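Local coordinates for L-rhamnose mutarotase (Formosa agariphila, PDB 6HHN), which catalyses the anomeric conversion of alpha-L-rhamnose to beta-L-rhamnose as a homodimer during degradation of the algal polysaccharide ulvan, at residues Gln25-Ala28 with Tyr29-His33; Leu40-Leu43 with Leu44-Gly48; Phe55-Glu58 with Glu59-Thr62. One frame throughout, in Å; residues are numbered along the deposited sequence.

How the interactions relate
The three contacts are local ones, met in series along one chain of the dimeric alpha+beta barrel class. Interaction 1 is the first turns of helix 26-34 and holds Tyr29 and His33, a probable substrate-binding residue and the probable proton donor. Interaction 2 ends the next helix, 38-46; its centre lies 21 Å from that of interaction 1, yet Leu40 and Leu44 come within about 3 Å and 4 Å, side chain to side chain, of Trp87 and Tyr52, also probable substrate binders. Interaction 3 is the hairpin turn after strand 52-57, centred 12 Å from interaction 1, which it touches: Lys26 CG packs on Ile56 CD1 at 3.8 Å. Each contact also meets the second subunit.

Interaction 1 (Gln25-Ala28 with Tyr29-His33); sequences QKQA and YKERH
Gln27 O takes the backbone N-H of Glu31 at 2.9 Å, one of four successive i to i+4 bonds that wind the start of this helix; Gln25, at the N-cap position, opens the series by accepting from Tyr29 N. Over the same turn the Gln27 side chain bends at chi2 (60°) and brings NE2 to Glu31 OE2 at 3.4 Å, a weak bond. Glu31 reaches there with an extended chain, its carboxylate plane turned 68° from the amide, and OE2 also lies 3.2 Å from Gln27 CG. Further along, Arg32 CG rests 3.2 Å from Ala28 O, the carbonyl that accepts from Arg32 N. The guanidinium itself is held by a salt bridge to Asp93 and a cation-pi contact with Phe90. Tyr29 CB lies against Gln25 O at 3.4 Å, while its ring has His33 NE2 over one face, offset toward the rim; both residues probably belong to the active site. The helix packs on helix 82-91, through Met91, which meets Tyr29, Arg32 and His33, and on strand 52-57, where Ile54 meets Tyr29 and Ile56 meets Lys26, whose NZ forms a salt bridge with Glu109 of the second subunit.

Interaction 2 (Leu40-Leu43 with Leu44-Gly48); sequences LKQL and LKDNG
Leu40 and Leu44 meet on the packed side of this helix end, Leu40 CG lying 4.2 Å from Leu44 CD1. Leu44 CG also sits 3.3 Å from Leu40 O, the carbonyl that accepts from Leu44 N. Leu40 continues onto Val84 and Trp87 of helix 82-91, Leu43 onto Ile83, and Leu44 onto Leu78 of its own chain and Met114 of the second subunit. The solvent side is polar instead. Gln42, with CG anti to its own N (chi1 -170°) and the chain bent at chi2, sends NE2 to Asp46 OD1 at 2.7 Å. The oxygen lies in the amide plane, but the donor comes from above the carboxylate plane, 45° out of it. At the other end of the amide, Gln42 OE1 accepts from a water 2.9 Å away, which in turn accepts from Lys45 NZ, completing a carboxylate-amide-water-ammonium chain. Where the helix stops, Leu43 O receives Asn47 ND2 at 2.8 Å and, weakly, Asn47 N at 3.0 Å. Gly48, with positive phi (88°), is the C-prime residue of a Schellman motif: Gly48 N bonds to Lys45 O at 3.0 Å, and Val49 N to Leu44 O. Bonded at NE2 to Asp46 and at OE1 to the water, the Gln42 amide is probably fixed in its rotation, while Asn47 ND2 gives Leu43 O a side-chain donor at the helix end.

Interaction 3 (Phe55-Glu58 with Glu59-Thr62); sequences FIDE and ETNT
Asp57 and Thr62 form an antiparallel hydrogen-bonded pair: Asp57 N donates to Thr62 O at 2.9 Å, and Thr62 N returns a nearly straight bond to Asp57 O at 3.1 Å. Asp57 O also accepts from Thr60 N at 3.2 Å, the two N-H groups arriving from opposite faces of its carbonyl plane. Asn61 and Thr62 both face Asp57, which makes a G1 beta bulge, with Asn61 at positive phi (55°). Asn61 N satisfies Glu58 O at 3.1 Å from above the carbonyl plane, and a water bonded to Glu58 O donates to Asn61 OD1 as well, at 2.7 Å, tying this side chain back to the turn. Thr60 places OG1 between its own N and carbonyl carbon (chi1 66°), and Thr60 OG1 thus lies against the carboxylate, 3.2 Å from Asp57 CG. That hydroxyl pairs with Thr62 OG1 at 3.1 Å, either oxygen being a possible donor, and Lys20 NZ donates to Thr62 OG1 and Thr60 O. The Asp57 carboxylate has Lys18 of the second subunit as a long, weak ion-pair partner. An alanine in place of Asp57 would probably open a gap beside Thr60 OG1 and take from that lysine its distant partner. Backbone bonds hold the turn; the like charges of Asp57 OD1 and Glu59 OE2, 3.8 Å apart, probably disfavour both being ionised, and the weak ion pairs of Asp57 with Lys18 of the second subunit and of Glu58 with Lys26 probably offset this only in part.

Interaction 1 (Gln25-Ala28 with Tyr29-His33)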
loop_
_atom_site.group_PDB
_atom_site.type_symbol
_atom_site.label_atom_id
_atom_site.label_comp_id
_atom_site.label_asym_id
_atom_site.label_seq_id
_atom_site.Cartn_x
_atom_site.Cartn_y
_atom_site.Cartn_z
ATOM N N GLN A 25 -11.931 -12.084 -10.168
ATOM C CA GLN A 25 -11.128 -13.176 -9.632
ATOM C C GLN A 25 -10.671 -12.935 -8.198
ATOM O O GLN A 25 -9.750 -13.609 -7.732
ATOM C CB GLN A 25 -9.922 -13.437 -10.536
ATOM C CG GLN A 25 -10.298 -13.829 -11.945
ATOM C CD GLN A 25 -11.171 -15.060 -11.974
ATOM O OE1 GLN A 25 -10.954 -16.013 -11.232
ATOM N NE2 GLN A 25 -12.186 -15.032 -12.815
ATOM N N LYS A 26 -11.313 -12.009 -7.477
ATOM C CA LYS A 26 -10.931 -11.777 -6.093
ATOM C C LYS A 26 -11.004 -13.064 -5.285
ATOM O O LYS A 26 -10.099 -13.364 -4.499
ATOM C CB LYS A 26 -11.814 -10.693 -5.460
ATOM C CG LYS A 26 -11.511 -10.441 -3.978
ATOM C CD LYS A 26 -12.472 -9.426 -3.377
ATOM C CE LYS A 26 -12.353 -9.379 -1.866
ATOM N NZ LYS A 26 -13.484 -8.594 -1.279
ATOM N N GLN A 27 -12.086 -13.833 -5.447
ATOM C CA GLN A 27 -12.273 -15.015 -4.612
ATOM C C GLN A 27 -11.158 -16.024 -4.849
ATOM O O GLN A 27 -10.574 -16.571 -3.896
ATOM C CB GLN A 27 -13.633 -15.653 -4.888
ATOM C CG GLN A 27 -14.121 -16.544 -3.756
ATOM C CD GLN A 27 -14.274 -15.781 -2.443
ATOM O OE1 GLN A 27 -14.710 -14.624 -2.428
ATOM N NE2 GLN A 27 -13.896 -16.419 -1.339
ATOM N N ALA A 28 -10.850 -16.291 -6.121
ATOM C CA ALA A 28 -9.798 -17.247 -6.445
ATOM C C ALA A 28 -8.454 -16.769 -5.912
ATOM O O ALA A 28 -7.675 -17.558 -5.354
ATOM C CB ALA A 28 -9.729 -17.434 -7.959
ATOM N N TYR A 29 -8.172 -15.474 -6.065
ATOM C CA TYR A 29 -6.917 -14.914 -5.579
ATOM C C TYR A 29 -6.792 -15.112 -4.079
ATOM O O TYR A 29 -5.754 -15.569 -3.573
ATOM C CB TYR A 29 -6.860 -13.425 -5.957
ATOM C CG TYR A 29 -5.540 -12.782 -5.613
ATOM C CD1 TYR A 29 -4.479 -12.831 -6.490
ATOM C CD2 TYR A 29 -5.353 -12.141 -4.399
ATOM C CE1 TYR A 29 -3.267 -12.283 -6.168
ATOM C CE2 TYR A 29 -4.149 -11.586 -4.079
ATOM C CZ TYR A 29 -3.113 -11.641 -4.970
ATOM O OH TYR A 29 -1.900 -11.069 -4.652
ATOM N N LYS A 30 -7.856 -14.780 -3.346
ATOM C CA LYS A 30 -7.811 -14.880 -1.895
ATOM C C LYS A 30 -7.670 -16.328 -1.445
ATOM O O LYS A 30 -6.875 -16.633 -0.543
ATOM C CB LYS A 30 -9.062 -14.243 -1.292
ATOM C CG LYS A 30 -9.086 -14.301 0.223
ATOM C CD LYS A 30 -9.832 -13.111 0.821
ATOM C CE LYS A 30 -9.940 -13.217 2.338
ATOM N NZ LYS A 30 -9.434 -14.519 2.879
ATOM N N GLU A 31 -8.426 -17.241 -2.057
ATOM C CA GLU A 31 -8.347 -18.643 -1.657
ATOM C C GLU A 31 -6.959 -19.221 -1.923
ATOM O O GLU A 31 -6.410 -19.953 -1.086
ATOM C CB GLU A 31 -9.414 -19.453 -2.393
ATOM C CG GLU A 31 -10.824 -19.025 -2.033
ATOM C CD GLU A 31 -11.879 -19.670 -2.907
ATOM O OE1 GLU A 31 -11.506 -20.425 -3.832
ATOM O OE2 GLU A 31 -13.081 -19.417 -2.666
ATOM N N ARG A 32 -6.371 -18.906 -3.083
ATOM C CA ARG A 32 -5.036 -19.421 -3.379
ATOM C C ARG A 32 -4.006 -18.855 -2.408
ATOM O O ARG A 32 -3.060 -19.559 -2.020
ATOM C CB ARG A 32 -4.666 -19.123 -4.831
ATOM C CG ARG A 32 -5.494 -19.885 -5.852
ATOM C CD ARG A 32 -5.052 -19.639 -7.298
ATOM N NE ARG A 32 -6.111 -19.988 -8.261
ATOM C CZ ARG A 32 -6.007 -19.866 -9.587
ATOM N NH1 ARG A 32 -4.883 -19.424 -10.134
ATOM N NH2 ARG A 32 -7.034 -20.184 -10.372
ATOM N N HIS A 33 -4.170 -17.591 -1.995
ATOM C CA HIS A 33 -3.219 -17.011 -1.054
ATOM C C HIS A 33 -3.422 -17.525 0.361
ATOM O O HIS A 33 -2.448 -17.625 1.120
ATOM C CB HIS A 33 -3.250 -15.477 -1.140
ATOM C CG HIS A 33 -2.558 -14.976 -2.358
ATOM N ND1 HIS A 33 -1.262 -14.494 -2.343
ATOM C CD2 HIS A 33 -2.940 -15.000 -3.656
ATOM C CE1 HIS A 33 -0.889 -14.213 -3.580
ATOM N NE2 HIS A 33 -1.888 -14.512 -4.394
#

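Interaction 2 (Leu40-Leu43 with Leu44-Gly48)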
loop_
_atom_site.group_PDB
_atom_site.type_symbol
_atom_site.label_atom_id
_atom_site.label_comp_id
_atom_site.label_asym_id
_atom_site.label_seq_id
_atom_site.Cartn_x
_atom_site.Cartn_y
_atom_site.Cartn_z
ATOM N N LEU A 40 7.095 -21.398 -0.496
ATOM C CA LEU A 40 7.223 -20.014 -0.916
ATOM C C LEU A 40 7.332 -19.084 0.283
ATOM O O LEU A 40 8.129 -18.139 0.274
ATOM C CB LEU A 40 6.043 -19.655 -1.827
ATOM C CG LEU A 40 6.047 -18.246 -2.430
ATOM C CD1 LEU A 40 7.353 -17.985 -3.166
ATOM C CD2 LEU A 40 4.864 -18.099 -3.358
ATOM N N LYS A 41 6.551 -19.337 1.336
ATOM C CA LYS A 41 6.662 -18.512 2.535
ATOM C C LYS A 41 8.080 -18.579 3.091
ATOM O O LYS A 41 8.691 -17.549 3.407
ATOM C CB LYS A 41 5.648 -18.962 3.587
ATOM C CG LYS A 41 4.190 -18.704 3.225
ATOM C CD LYS A 41 3.274 -19.083 4.388
ATOM C CE LYS A 41 1.837 -19.293 3.937
ATOM N NZ LYS A 41 0.937 -19.596 5.090
ATOM N N GLN A 42 8.635 -19.792 3.192
ATOM C CA GLN A 42 9.985 -19.926 3.717
ATOM C C GLN A 42 11.010 -19.258 2.807
ATOM O O GLN A 42 11.937 -18.618 3.296
ATOM C CB GLN A 42 10.343 -21.393 3.947
ATOM C CG GLN A 42 11.634 -21.555 4.710
ATOM C CD GLN A 42 11.568 -20.881 6.059
ATOM O OE1 GLN A 42 10.658 -21.141 6.852
ATOM N NE2 GLN A 42 12.513 -19.987 6.318
ATOM N N LEU A 43 10.873 -19.402 1.478
ATOM C CA LEU A 43 11.827 -18.735 0.598
ATOM C C LEU A 43 11.780 -17.225 0.778
ATOM O O LEU A 43 12.818 -16.554 0.767
ATOM C CB LEU A 43 11.532 -19.052 -0.859
ATOM C CG LEU A 43 12.055 -20.384 -1.372
ATOM C CD1 LEU A 43 11.427 -20.713 -2.719
ATOM C CD2 LEU A 43 13.575 -20.315 -1.469
ATOM N N LEU A 44 10.571 -16.662 0.887
ATOM C CA LEU A 44 10.453 -15.225 1.082
ATOM C C LEU A 44 11.142 -14.810 2.376
ATOM O O LEU A 44 11.922 -13.850 2.398
ATOM C CB LEU A 44 8.975 -14.843 1.069
ATOM C CG LEU A 44 8.284 -14.921 -0.302
ATOM C CD1 LEU A 44 6.790 -14.790 -0.130
ATOM C CD2 LEU A 44 8.826 -13.840 -1.202
ATOM N N LYS A 45 10.879 -15.543 3.464
ATOM C CA LYS A 45 11.541 -15.244 4.736
ATOM C C LYS A 45 13.058 -15.374 4.624
ATOM O O LYS A 45 13.799 -14.513 5.110
ATOM C CB LYS A 45 10.971 -16.142 5.832
ATOM C CG LYS A 45 9.511 -15.850 6.170
ATOM C CD LYS A 45 9.073 -16.658 7.370
ATOM C CE LYS A 45 7.561 -16.657 7.521
ATOM N NZ LYS A 45 7.108 -17.780 8.400
ATOM N N ASP A 46 13.533 -16.436 3.962
ATOM C CA ASP A 46 14.968 -16.645 3.808
ATOM C C ASP A 46 15.612 -15.510 3.030
ATOM O O ASP A 46 16.807 -15.251 3.178
ATOM C CB ASP A 46 15.251 -17.952 3.065
ATOM C CG ASP A 46 14.969 -19.189 3.899
ATOM O OD1 ASP A 46 14.780 -19.063 5.128
ATOM O OD2 ASP A 46 14.943 -20.299 3.309
ATOM N N ASN A 47 14.838 -14.825 2.182
ATOM C CA ASN A 47 15.345 -13.717 1.383
ATOM C C ASN A 47 15.062 -12.364 2.021
ATOM O O ASN A 47 15.171 -11.330 1.353
ATOM C CB ASN A 47 14.804 -13.803 -0.043
ATOM C CG ASN A 47 15.534 -14.852 -0.877
ATOM O OD1 ASN A 47 16.419 -14.520 -1.667
ATOM N ND2 ASN A 47 15.181 -16.129 -0.687
ATOM N N GLY A 48 14.715 -12.354 3.304
ATOM C CA GLY A 48 14.611 -11.126 4.069
ATOM C C GLY A 48 13.270 -10.429 4.030
ATOM O O GLY A 48 13.162 -9.299 4.523
HETATM O O HOH W 1 7.995 -20.124 6.929
#

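Interaction 3 (Phe55-Glu58 with Glu59-Thr62)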
loop_
_atom_site.group_PDB
_atom_site.type_symbol
_atom_site.label_atom_id
_atom_site.label_comp_id
_atom_site.label_asym_id
_atom_site.label_seq_id
_atom_site.Cartn_x
_atom_site.Cartn_y
_atom_site.Cartn_z
ATOM N N PHE A 55 -3.305 -5.765 -0.517
ATOM C CA PHE A 55 -4.636 -5.199 -0.377
ATOM C C PHE A 55 -5.266 -5.056 -1.758
ATOM O O PHE A 55 -4.561 -4.890 -2.762
ATOM C CB PHE A 55 -4.549 -3.794 0.266
ATOM C CG PHE A 55 -3.828 -3.758 1.586
ATOM C CD1 PHE A 55 -2.455 -3.580 1.636
ATOM C CD2 PHE A 55 -4.521 -3.898 2.770
ATOM C CE1 PHE A 55 -1.785 -3.531 2.840
ATOM C CE2 PHE A 55 -3.855 -3.860 3.993
ATOM C CZ PHE A 55 -2.484 -3.681 4.026
ATOM N N ILE A 56 -6.594 -5.124 -1.814
ATOM C CA ILE A 56 -7.310 -5.025 -3.080
ATOM C C ILE A 56 -8.217 -3.800 -3.105
ATOM O O ILE A 56 -8.831 -3.434 -2.090
ATOM C CB ILE A 56 -8.095 -6.328 -3.368
ATOM C CG1 ILE A 56 -8.556 -6.359 -4.830
ATOM C CG2 ILE A 56 -9.263 -6.485 -2.396
ATOM C CD1 ILE A 56 -9.200 -7.680 -5.217
ATOM N N ASP A 57 -8.256 -3.151 -4.277
ATOM C CA ASP A 57 -9.319 -2.225 -4.716
ATOM C C ASP A 57 -10.090 -3.060 -5.749
ATOM O O ASP A 57 -9.714 -3.144 -6.935
ATOM C CB ASP A 57 -8.718 -1.015 -5.373
ATOM C CG ASP A 57 -9.734 0.030 -5.743
ATOM O OD1 ASP A 57 -10.934 -0.297 -5.910
ATOM O OD2 ASP A 57 -9.287 1.187 -5.917
ATOM N N GLU A 58 -11.144 -3.716 -5.291
ATOM C CA GLU A 58 -11.803 -4.689 -6.153
ATOM C C GLU A 58 -12.436 -4.007 -7.359
ATOM O O GLU A 58 -12.417 -4.554 -8.471
ATOM C CB GLU A 58 -12.846 -5.493 -5.377
ATOM C CG GLU A 58 -13.510 -6.567 -6.240
ATOM C CD GLU A 58 -14.445 -7.449 -5.454
ATOM O OE1 GLU A 58 -14.891 -8.484 -6.003
ATOM O OE2 GLU A 58 -14.724 -7.105 -4.288
ATOM N N GLU A 59 -12.988 -2.805 -7.162
ATOM C CA GLU A 59 -13.698 -2.167 -8.247
ATOM C C GLU A 59 -12.774 -1.722 -9.369
ATOM O O GLU A 59 -13.267 -1.400 -10.455
ATOM C CB GLU A 59 -14.489 -0.969 -7.717
ATOM C CG GLU A 59 -15.728 -1.315 -6.912
ATOM C CD GLU A 59 -15.448 -1.997 -5.600
ATOM O OE1 GLU A 59 -16.386 -2.637 -5.073
ATOM O OE2 GLU A 59 -14.313 -1.896 -5.092
ATOM N N THR A 60 -11.459 -1.694 -9.152
ATOM C CA THR A 60 -10.522 -1.391 -10.226
ATOM C C THR A 60 -9.593 -2.551 -10.544
ATOM O O THR A 60 -8.639 -2.390 -11.330
ATOM C CB THR A 60 -9.698 -0.160 -9.895
ATOM O OG1 THR A 60 -8.867 -0.476 -8.784
ATOM C CG2 THR A 60 -10.603 1.004 -9.541
ATOM N N ASN A 61 -9.839 -3.711 -9.961
ATOM C CA ASN A 61 -8.987 -4.873 -10.193
ATOM C C ASN A 61 -7.533 -4.566 -9.873
ATOM O O ASN A 61 -6.617 -5.067 -10.558
ATOM C CB ASN A 61 -9.116 -5.370 -11.637
ATOM C CG ASN A 61 -10.547 -5.455 -12.086
ATOM O OD1 ASN A 61 -11.333 -6.206 -11.511
ATOM N ND2 ASN A 61 -10.905 -4.679 -13.119
ATOM N N THR A 62 -7.298 -3.788 -8.808
ATOM C CA THR A 62 -5.936 -3.381 -8.487
ATOM C C THR A 62 -5.490 -3.957 -7.150
ATOM O O THR A 62 -6.242 -3.931 -6.166
ATOM C CB THR A 62 -5.814 -1.852 -8.479
ATOM O OG1 THR A 62 -6.070 -1.355 -9.801
ATOM C CG2 THR A 62 -4.436 -1.418 -8.027
HETATM O O HOH W 2 -11.146 -7.193 -8.994
#